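Local coordinates for protein FimX (Pseudomonas aeruginosa PAO1, PDB 3HV8), which carries an EAL domain, a beta/alpha barrel with one strand running antiparallel to its neighbours, that here holds the ligand C2E in a pocket, at residues 37-42 with 49-54; 42-47 with 243-248; 192-197 with 225-230. One frame throughout, in Å; residues are numbered along the deposited sequence. Where two conformers were deposited one is given.

Contact 1 of 3, residues 37-42 with 49-54. With C2E (9,9'-[(2R,3R,3aS,5S,7aR,9R,10R,10aS,12S,14aR)-3,5,10,12-tetrahydroxy-5,12-dioxidooctahydro-2H,7H-difuro[3,2-d:3',2'-j][1,3,7,9,2,8]tetraoxadiphosphacyclododecine-2,9-diyl]bis(2-amino-1,9-dihydro-6H-purin-6-one)), chain B.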
# COMPACT_ATOMS: atom_id res chain seq x y z
N PHE A 37 5.00 -9.21 4.66
CA PHE A 37 3.55 -9.15 4.49
C PHE A 37 2.92 -8.78 5.81
O PHE A 37 3.22 -9.39 6.83
CB PHE A 37 3.05 -10.52 4.02
CG PHE A 37 3.72 -10.97 2.75
CD1 PHE A 37 3.23 -10.58 1.52
CD2 PHE A 37 4.85 -11.77 2.80
CE1 PHE A 37 3.86 -10.97 0.35
CE2 PHE A 37 5.49 -12.17 1.64
CZ PHE A 37 4.99 -11.77 0.41
N GLN A 38 2.07 -7.76 5.80
CA GLN A 38 1.37 -7.37 7.02
C GLN A 38 -0.13 -7.42 6.78
O GLN A 38 -0.65 -6.70 5.93
CB GLN A 38 1.80 -5.98 7.49
CG GLN A 38 1.13 -5.59 8.81
CD GLN A 38 1.60 -4.28 9.37
OE1 GLN A 38 2.12 -3.42 8.65
NE2 GLN A 38 1.41 -4.10 10.68
N PRO A 39 -0.84 -8.25 7.55
CA PRO A 39 -2.26 -8.45 7.25
C PRO A 39 -3.07 -7.19 7.49
O PRO A 39 -2.76 -6.37 8.37
CB PRO A 39 -2.67 -9.57 8.23
CG PRO A 39 -1.68 -9.45 9.35
CD PRO A 39 -0.37 -9.09 8.67
N VAL A 40 -4.11 -7.03 6.66
CA VAL A 40 -5.08 -5.96 6.78
C VAL A 40 -6.40 -6.63 7.12
O VAL A 40 -6.88 -7.49 6.38
CB VAL A 40 -5.17 -5.14 5.44
CG1 VAL A 40 -6.23 -4.06 5.53
CG2 VAL A 40 -3.80 -4.52 5.11
N ILE A 41 -6.98 -6.24 8.25
CA ILE A 41 -8.09 -6.97 8.84
C ILE A 41 -9.44 -6.30 8.55
O ILE A 41 -9.59 -5.10 8.78
CB ILE A 41 -7.84 -7.12 10.37
CG1 ILE A 41 -6.86 -8.27 10.65
CG2 ILE A 41 -9.14 -7.40 11.11
CD1 ILE A 41 -5.44 -8.00 10.20
N SER A 42 -10.40 -7.07 8.05
CA SER A 42 -11.77 -6.60 7.81
C SER A 42 -12.55 -6.56 9.12
O SER A 42 -12.54 -7.55 9.87
CB SER A 42 -12.52 -7.50 6.82
OG SER A 42 -13.91 -7.19 6.77
N GLU A 49 -8.41 -12.43 2.28
CA GLU A 49 -7.22 -12.43 3.13
C GLU A 49 -6.25 -11.39 2.59
O GLU A 49 -5.42 -11.66 1.71
CB GLU A 49 -6.59 -13.82 3.15
CG GLU A 49 -7.61 -14.89 3.49
CD GLU A 49 -7.01 -16.22 3.88
OE1 GLU A 49 -5.80 -16.42 3.66
OE2 GLU A 49 -7.77 -17.07 4.39
N ASN A 50 -6.38 -10.17 3.10
CA ASN A 50 -5.61 -9.05 2.58
C ASN A 50 -4.26 -8.92 3.28
O ASN A 50 -4.21 -8.99 4.52
CB ASN A 50 -6.38 -7.73 2.75
CG ASN A 50 -7.73 -7.72 2.02
OD1 ASN A 50 -8.79 -7.67 2.64
ND2 ASN A 50 -7.69 -7.75 0.71
N TYR A 51 -3.19 -8.71 2.52
CA TYR A 51 -1.90 -8.33 3.11
C TYR A 51 -1.29 -7.16 2.36
O TYR A 51 -1.41 -7.06 1.13
CB TYR A 51 -0.89 -9.46 2.99
CG TYR A 51 -1.16 -10.71 3.79
CD1 TYR A 51 -0.57 -10.90 5.04
CD2 TYR A 51 -1.96 -11.72 3.28
CE1 TYR A 51 -0.79 -12.06 5.76
CE2 TYR A 51 -2.17 -12.89 3.99
CZ TYR A 51 -1.59 -13.04 5.23
OH TYR A 51 -1.81 -14.21 5.94
N GLU A 52 -0.62 -6.29 3.10
CA GLU A 52 0.25 -5.29 2.50
C GLU A 52 1.64 -5.86 2.33
O GLU A 52 2.18 -6.51 3.23
CB GLU A 52 0.32 -4.04 3.39
CG GLU A 52 1.18 -2.94 2.80
CD GLU A 52 1.28 -1.74 3.71
OE1 GLU A 52 0.93 -1.84 4.91
OE2 GLU A 52 1.68 -0.67 3.22
N VAL A 53 2.21 -5.62 1.16
CA VAL A 53 3.59 -5.99 0.84
C VAL A 53 4.54 -4.85 1.23
O VAL A 53 4.31 -3.68 0.90
CB VAL A 53 3.73 -6.29 -0.66
CG1 VAL A 53 5.17 -6.60 -1.02
CG2 VAL A 53 2.80 -7.46 -1.06
N LEU A 54 5.59 -5.19 1.97
CA LEU A 54 6.61 -4.23 2.40
C LEU A 54 7.99 -4.74 2.02
O LEU A 54 8.30 -5.92 2.21
CB LEU A 54 6.53 -3.98 3.90
CG LEU A 54 5.21 -3.37 4.38
CD1 LEU A 54 5.04 -3.51 5.88
CD2 LEU A 54 5.07 -1.91 3.96
P1 C2E B . 4.16 3.32 4.84
O2P C2E B . 2.68 3.79 4.48
O1P C2E B . 4.63 4.22 5.92
O5' C2E B . 4.26 1.87 5.49
C5' C2E B . 3.97 1.75 6.89
C4' C2E B . 5.22 1.75 7.79
O4' C2E B . 4.81 1.55 9.16
C3' C2E B . 6.01 0.50 7.41
O3' C2E B . 7.41 0.78 7.49
C2' C2E B . 5.54 -0.56 8.43
O2' C2E B . 6.52 -1.54 8.71
C1' C2E B . 5.29 0.31 9.66
N9 C2E B . 4.32 -0.23 10.60
C8 C2E B . 3.38 -1.21 10.37
N7 C2E B . 2.57 -1.29 11.39
C5 C2E B . 2.95 -0.38 12.33
C6 C2E B . 2.46 -0.04 13.61
O6 C2E B . 1.46 -0.55 14.11
N1 C2E B . 3.13 0.92 14.27
C2 C2E B . 4.23 1.53 13.75
N2 C2E B . 4.86 2.50 14.48
N3 C2E B . 4.69 1.22 12.56
C4 C2E B . 4.07 0.28 11.84
P11 C2E B . 8.33 0.26 6.27
O21 C2E B . 9.82 0.62 6.62
O11 C2E B . 8.07 -1.16 5.98
O5A C2E B . 7.83 1.10 5.02
C5A C2E B . 7.97 2.52 5.03
C4A C2E B . 7.58 3.11 3.68
O4A C2E B . 8.45 2.58 2.67
C3A C2E B . 6.17 2.76 3.20
O3A C2E B . 5.19 3.66 3.68
C2A C2E B . 6.31 2.98 1.70
O2A C2E B . 6.31 4.39 1.40
C1A C2E B . 7.75 2.50 1.45
N91 C2E B . 7.70 1.11 1.02
C81 C2E B . 7.74 -0.02 1.79
N71 C2E B . 7.68 -1.06 1.00
C51 C2E B . 7.68 -0.65 -0.31
C61 C2E B . 7.66 -1.29 -1.57
O61 C2E B . 7.54 -2.51 -1.71
N11 C2E B . 7.68 -0.46 -2.65
C21 C2E B . 7.72 0.90 -2.55
N21 C2E B . 7.70 1.66 -3.68
N31 C2E B . 7.71 1.51 -1.39
C41 C2E B . 7.71 0.75 -0.28
O HOH W 1 2.22 -1.16 7.18
O HOH W 2 -8.68 -8.70 4.97
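A water bridges two side-chain oxygens that face each other across a beta hairpin: it is hydrogen-bonded to Gln38 OE1 at 2.7 Å and to Glu52 OE1 at 2.7 Å. The hairpin pairs strands 33-42 and 49-58, which form an antiparallel part of the EAL barrel. Gln38 and Glu52 are a hydrogen-bonded pair, joined by two backbone bonds of which Glu52 N to Gln38 O is 2.9 Å. Both side chains run extended from the same face, CG anti to the backbone N in each (chi1 -177° in Gln38), so their polar ends arrive side by side. With OE1 turned to the water, Gln38 NE2 reaches N7 of C2E at 3.1 Å in a fairly straight bond (161°) and also bonds to Gln253 O. Glu52 OE1 has a salt bridge to Lys193 NZ and a bond to Gln248 NE2, which would probably steady a charged carboxylate in this buried place. Further along the second strand, Leu54 brings CD2 to 3.7 Å from O11 of C2E.

The opposite face is largely apolar. Pro39 lies mid-strand in a non-hydrogen-bonded pair with Tyr51, where no N-H is called for across the pair, and the tyrosine ring meets it obliquely, Tyr51 CD1 3.7 Å from Pro39 N. Phe37 CB touches the same Tyr51 CD1, while Tyr51 OH bonds to Tyr261 N. Helix 80-96 packs on this side, meeting Phe37 and Val53, which lie side by side with Phe37 CE1 3.9 Å from Val53 CG2.

Contact 2 of 3, residues 42-47 with 243-248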
# COMPACT_ATOMS: atom_id res chain seq x y z
N SER A 42 -10.40 -7.07 8.05
CA SER A 42 -11.77 -6.60 7.81
C SER A 42 -12.55 -6.56 9.12
O SER A 42 -12.54 -7.55 9.87
CB SER A 42 -12.52 -7.50 6.82
OG SER A 42 -13.91 -7.19 6.77
N LEU A 43 -13.23 -5.45 9.38
CA LEU A 43 -14.11 -5.35 10.54
C LEU A 43 -15.57 -5.58 10.19
O LEU A 43 -16.41 -5.65 11.09
CB LEU A 43 -13.95 -3.99 11.22
CG LEU A 43 -12.57 -3.73 11.84
CD1 LEU A 43 -12.58 -2.43 12.60
CD2 LEU A 43 -12.20 -4.91 12.77
N ARG A 44 -15.89 -5.70 8.90
CA ARG A 44 -17.30 -5.68 8.50
C ARG A 44 -17.78 -6.93 7.78
O ARG A 44 -18.86 -6.94 7.20
CB ARG A 44 -17.58 -4.45 7.63
CG ARG A 44 -17.08 -3.15 8.24
CD ARG A 44 -17.67 -2.88 9.64
NE ARG A 44 -16.87 -1.88 10.36
CZ ARG A 44 -16.99 -1.59 11.65
NH1 ARG A 44 -16.19 -0.67 12.20
NH2 ARG A 44 -17.89 -2.22 12.40
N GLY A 45 -16.97 -7.98 7.80
CA GLY A 45 -17.41 -9.29 7.35
C GLY A 45 -16.86 -9.74 6.02
O GLY A 45 -17.30 -10.75 5.47
N ASP A 46 -15.90 -9.00 5.48
CA ASP A 46 -15.34 -9.39 4.20
C ASP A 46 -14.43 -10.61 4.31
O ASP A 46 -13.73 -10.77 5.30
CB ASP A 46 -14.58 -8.23 3.57
CG ASP A 46 -14.24 -8.50 2.14
OD1 ASP A 46 -15.11 -8.27 1.27
OD2 ASP A 46 -13.10 -8.95 1.87
N SER A 47 -14.44 -11.45 3.29
CA SER A 47 -13.76 -12.74 3.37
C SER A 47 -12.36 -12.78 2.76
O SER A 47 -11.67 -13.79 2.86
CB SER A 47 -14.63 -13.84 2.76
OG SER A 47 -14.81 -13.64 1.37
N GLY A 243 -16.38 3.02 12.90
CA GLY A 243 -16.87 2.44 11.66
C GLY A 243 -15.82 2.09 10.61
O GLY A 243 -16.17 1.75 9.47
N ALA A 244 -14.54 2.15 10.97
CA ALA A 244 -13.47 1.78 10.03
C ALA A 244 -13.78 0.44 9.36
O ALA A 244 -14.17 -0.52 10.03
CB ALA A 244 -12.15 1.68 10.77
N THR A 245 -13.58 0.34 8.04
CA THR A 245 -13.85 -0.95 7.39
C THR A 245 -12.72 -1.97 7.56
O THR A 245 -12.98 -3.18 7.56
CB THR A 245 -14.29 -0.84 5.91
OG1 THR A 245 -13.54 0.18 5.27
CG2 THR A 245 -15.77 -0.49 5.82
N TYR A 246 -11.48 -1.48 7.69
CA TYR A 246 -10.31 -2.31 7.89
C TYR A 246 -9.35 -1.64 8.84
O TYR A 246 -9.30 -0.41 8.93
CB TYR A 246 -9.53 -2.54 6.58
CG TYR A 246 -10.29 -3.17 5.44
CD1 TYR A 246 -10.24 -4.53 5.21
CD2 TYR A 246 -11.03 -2.38 4.56
CE1 TYR A 246 -10.94 -5.12 4.16
CE2 TYR A 246 -11.73 -2.95 3.52
CZ TYR A 246 -11.66 -4.31 3.31
OH TYR A 246 -12.35 -4.89 2.26
N ILE A 247 -8.58 -2.48 9.54
CA ILE A 247 -7.51 -2.00 10.39
C ILE A 247 -6.21 -2.79 10.18
O ILE A 247 -6.21 -3.90 9.63
CB ILE A 247 -7.92 -2.00 11.89
CG1 ILE A 247 -8.32 -3.42 12.32
CG2 ILE A 247 -9.02 -0.97 12.15
CD1 ILE A 247 -8.61 -3.53 13.83
N GLN A 248 -5.11 -2.20 10.62
CA GLN A 248 -3.80 -2.79 10.48
C GLN A 248 -2.92 -2.24 11.61
O GLN A 248 -3.13 -1.10 12.05
CB GLN A 248 -3.19 -2.40 9.13
CG GLN A 248 -1.95 -3.17 8.75
CD GLN A 248 -1.20 -2.52 7.61
OE1 GLN A 248 -0.99 -1.31 7.61
NE2 GLN A 248 -0.80 -3.31 6.64
O HOH W 3 -14.56 -4.80 5.98
O HOH W 4 -11.40 -6.93 1.08
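Two torsions set up this junction: chi1 of 170° places Ser42 OG anti to its own backbone N, and chi2 of -57° folds the Arg44 chain so that its guanidinium comes back onto the backbone of Gly243 and Ala244. The loop 42-47 is the turn of the barrel's first hairpin, and it meets the connection from helix 233-242, which ends in a Schellman motif at Gly243. Arg44 grips Ala244 O side-on, NE and NH1 both donating to the one oxygen, with NE 3.0 Å from Ala244 O. The oxygen lies near the guanidinium plane, while Leu43 CB lies over one face, offset toward its rim. Arg44 NH1 also bonds to Trp240 O, and the Trp240 ring makes a cation-pi contact with the same guanidinium, so the arginine is held to the last turn of helix 233-242.

The backbones join through Leu43 N, whose bond to Thr245 O is 2.9 Å and almost perfectly straight (179°). Beside it, Ser42 and Tyr246 form an antiparallel non-hydrogen-bonded pair, with Tyr246 CE1 3.9 Å from Ser42 CB. Ser42 OG accepts from Asp46 N at 3.0 Å, holding the turn closed, and a water links this hydroxyl to Thr245 O. On the apolar side Leu43 crosses Ile247 at about a right angle, Leu43 CD1 3.9 Å from Ile247 CG2. At the other end of the loop Asp46 OD2, already bonded to His48 ND1, reaches the tyrosine hydroxyl through a second water, which accepts from Tyr246 OH at 2.5 Å and donates to Asp46 OD2 at 2.8 Å.

Contact 3 of 3, residues 192-197 with 225-230. With C2E (9,9'-[(2R,3R,3aS,5S,7aR,9R,10R,10aS,12S,14aR)-3,5,10,12-tetrahydroxy-5,12-dioxidooctahydro-2H,7H-difuro[3,2-d:3',2'-j][1,3,7,9,2,8]tetraoxadiphosphacyclododecine-2,9-diyl]bis(2-amino-1,9-dihydro-6H-purin-6-one)), chain B.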
# COMPACT_ATOMS: atom_id res chain seq x y z
N ILE A 192 -9.02 3.80 0.94
CA ILE A 192 -8.29 4.96 1.42
C ILE A 192 -7.71 4.64 2.79
O ILE A 192 -8.46 4.31 3.74
CB ILE A 192 -9.19 6.21 1.53
CG1 ILE A 192 -9.78 6.61 0.17
CG2 ILE A 192 -8.42 7.36 2.15
CD1 ILE A 192 -8.72 7.13 -0.84
N LYS A 193 -6.38 4.71 2.89
CA LYS A 193 -5.69 4.33 4.10
C LYS A 193 -5.24 5.62 4.73
O LYS A 193 -4.44 6.37 4.16
CB LYS A 193 -4.50 3.43 3.77
CG LYS A 193 -3.77 2.88 4.98
CD LYS A 193 -2.72 1.88 4.52
CE LYS A 193 -2.19 1.11 5.69
NZ LYS A 193 -1.08 0.21 5.26
N ILE A 194 -5.79 5.92 5.90
CA ILE A 194 -5.52 7.21 6.51
C ILE A 194 -4.16 7.23 7.21
O ILE A 194 -3.62 6.20 7.59
CB ILE A 194 -6.65 7.66 7.48
CG1 ILE A 194 -6.64 6.84 8.77
CG2 ILE A 194 -8.02 7.62 6.77
CD1 ILE A 194 -7.56 7.42 9.84
N ASP A 195 -3.60 8.43 7.35
CA ASP A 195 -2.29 8.61 7.96
C ASP A 195 -2.30 8.15 9.42
O ASP A 195 -3.27 8.39 10.15
CB ASP A 195 -1.89 10.07 7.88
CG ASP A 195 -0.43 10.27 8.21
OD1 ASP A 195 0.41 9.95 7.36
OD2 ASP A 195 -0.14 10.74 9.33
N GLY A 196 -1.20 7.53 9.85
CA GLY A 196 -1.08 7.04 11.21
C GLY A 196 -1.17 8.12 12.28
O GLY A 196 -1.47 7.83 13.44
N SER A 197 -0.93 9.36 11.89
CA SER A 197 -1.03 10.48 12.83
C SER A 197 -2.43 10.58 13.45
O SER A 197 -2.58 11.07 14.58
CB SER A 197 -0.66 11.80 12.16
OG SER A 197 -1.56 12.12 11.11
N SER A 225 -12.45 2.51 4.15
CA SER A 225 -11.41 3.05 5.01
C SER A 225 -10.50 1.97 5.58
O SER A 225 -10.95 0.90 5.99
CB SER A 225 -12.04 3.84 6.15
OG SER A 225 -12.99 3.05 6.86
N ILE A 226 -9.20 2.25 5.58
CA ILE A 226 -8.23 1.40 6.27
C ILE A 226 -7.52 2.30 7.28
O ILE A 226 -7.00 3.35 6.93
CB ILE A 226 -7.17 0.82 5.32
CG1 ILE A 226 -7.83 0.05 4.17
CG2 ILE A 226 -6.20 -0.03 6.11
CD1 ILE A 226 -6.86 -0.38 3.05
N VAL A 227 -7.51 1.89 8.55
CA VAL A 227 -6.81 2.66 9.56
C VAL A 227 -5.64 1.86 10.10
O VAL A 227 -5.83 0.79 10.68
CB VAL A 227 -7.73 3.06 10.73
CG1 VAL A 227 -6.98 3.91 11.72
CG2 VAL A 227 -8.92 3.84 10.19
N PRO A 228 -4.43 2.36 9.90
CA PRO A 228 -3.24 1.63 10.32
C PRO A 228 -2.72 2.09 11.68
O PRO A 228 -3.35 2.92 12.36
CB PRO A 228 -2.24 2.01 9.23
CG PRO A 228 -2.56 3.45 8.97
CD PRO A 228 -4.08 3.56 9.12
N PHE A 229 -1.56 1.55 12.06
CA PHE A 229 -0.87 1.90 13.31
C PHE A 229 -1.68 1.54 14.56
O PHE A 229 -1.55 2.19 15.60
CB PHE A 229 -0.46 3.38 13.32
CG PHE A 229 0.77 3.68 12.50
CD1 PHE A 229 1.94 4.11 13.12
CD2 PHE A 229 0.77 3.51 11.13
CE1 PHE A 229 3.08 4.38 12.38
CE2 PHE A 229 1.92 3.78 10.37
CZ PHE A 229 3.07 4.21 11.00
N VAL A 230 -2.51 0.51 14.46
CA VAL A 230 -3.22 0.02 15.64
C VAL A 230 -2.23 -0.71 16.54
O VAL A 230 -1.71 -1.76 16.17
CB VAL A 230 -4.40 -0.88 15.25
CG1 VAL A 230 -5.10 -1.41 16.52
CG2 VAL A 230 -5.40 -0.13 14.38
P1 C2E B . 4.16 3.32 4.84
O2P C2E B . 2.68 3.79 4.48
O1P C2E B . 4.63 4.22 5.92
O5' C2E B . 4.26 1.87 5.49
C5' C2E B . 3.97 1.75 6.89
C4' C2E B . 5.22 1.75 7.79
O4' C2E B . 4.81 1.55 9.16
C3' C2E B . 6.01 0.50 7.41
O3' C2E B . 7.41 0.78 7.49
C2' C2E B . 5.54 -0.56 8.43
O2' C2E B . 6.52 -1.54 8.71
C1' C2E B . 5.29 0.31 9.66
N9 C2E B . 4.32 -0.23 10.60
C8 C2E B . 3.38 -1.21 10.37
N7 C2E B . 2.57 -1.29 11.39
C5 C2E B . 2.95 -0.38 12.33
C6 C2E B . 2.46 -0.04 13.61
O6 C2E B . 1.46 -0.55 14.11
N1 C2E B . 3.13 0.92 14.27
C2 C2E B . 4.23 1.53 13.75
N2 C2E B . 4.86 2.50 14.48
N3 C2E B . 4.69 1.22 12.56
C4 C2E B . 4.07 0.28 11.84
P11 C2E B . 8.33 0.26 6.27
O21 C2E B . 9.82 0.62 6.62
O11 C2E B . 8.07 -1.16 5.98
O5A C2E B . 7.83 1.10 5.02
C5A C2E B . 7.97 2.52 5.03
C4A C2E B . 7.58 3.11 3.68
O4A C2E B . 8.45 2.58 2.67
C3A C2E B . 6.17 2.76 3.20
O3A C2E B . 5.19 3.66 3.68
C2A C2E B . 6.31 2.98 1.70
O2A C2E B . 6.31 4.39 1.40
C1A C2E B . 7.75 2.50 1.45
N91 C2E B . 7.70 1.11 1.02
C81 C2E B . 7.74 -0.02 1.79
N71 C2E B . 7.68 -1.06 1.00
C51 C2E B . 7.68 -0.65 -0.31
C61 C2E B . 7.66 -1.29 -1.57
O61 C2E B . 7.54 -2.51 -1.71
N11 C2E B . 7.68 -0.46 -2.65
C21 C2E B . 7.72 0.90 -2.55
N21 C2E B . 7.70 1.66 -3.68
N31 C2E B . 7.71 1.51 -1.39
C41 C2E B . 7.71 0.75 -0.28
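This contact is the parallel strand pair of a beta-alpha-beta unit in the EAL barrel, strand 191-194, helix 205-220 and strand 224-227, with the loops that leave both strands toward the C2E pocket. Ile226 is held by both its backbone N and its backbone O: its N donates to Ile192 O at 2.9 Å, and its O accepts from Ile194 N at 3.0 Å, nearly along the C=O axis. On one face Lys193 runs out fully extended, its CG against Ile226 CG2 and its CE 3.7 Å from Pro228 CB. These apolar contacts lead to its ammonium, bound by Glu52 and Gln248.

Beyond the last strand bond Pro228 has no N-H to offer, and its CD sits only 3.1 Å from Ile194 O, a tight fit where the two chains start to part. Phe229 follows with left-handed backbone angles (phi 63°). Gly196 CA lies over one face of its ring, 4.0 Å from Phe229 CD2, and a guanine of C2E lies offset over the opposite face, its plane tilted to the ring, with N2 of C2E 3.3 Å from Phe229 CE1. Glycine lets the backbone come this near the ring, and the loop bearing it is shaped by an Asx turn in which Asp195 OD2 accepts from Ser197 N at 3.0 Å and from Ser197 OG.

On the other face Ile194 and Val227 point the same way, CD1 of Ile194 3.8 Å from Val227 CG2; Ile194 packs on helix 205-220 and Val227 on helix 233-242, while strands 168-174 and 246-247 flank the pair.

How the contacts relate
From the N terminus, contact 1 closes first, a short loop between strands 33-42 and 49-58. Contact 2 starts at Ser42, the residue it shares with contact 1, and closes a loop of nearly 200 residues, so the two cross along the chain. Contact 3 follows contact 1 in series and is nested inside that long loop, bracketing helix 205-220. In space strand 246-247 lies between strands 33-42 and 224-227: Ile41 N meets Ile247 O at 2.8 Å on one side, and Thr245 OG1 meets Ser225 O at 2.8 Å on the other. The barrel's beginning is thereby tied to its end, and contacts 1 and 3 both reach C2E.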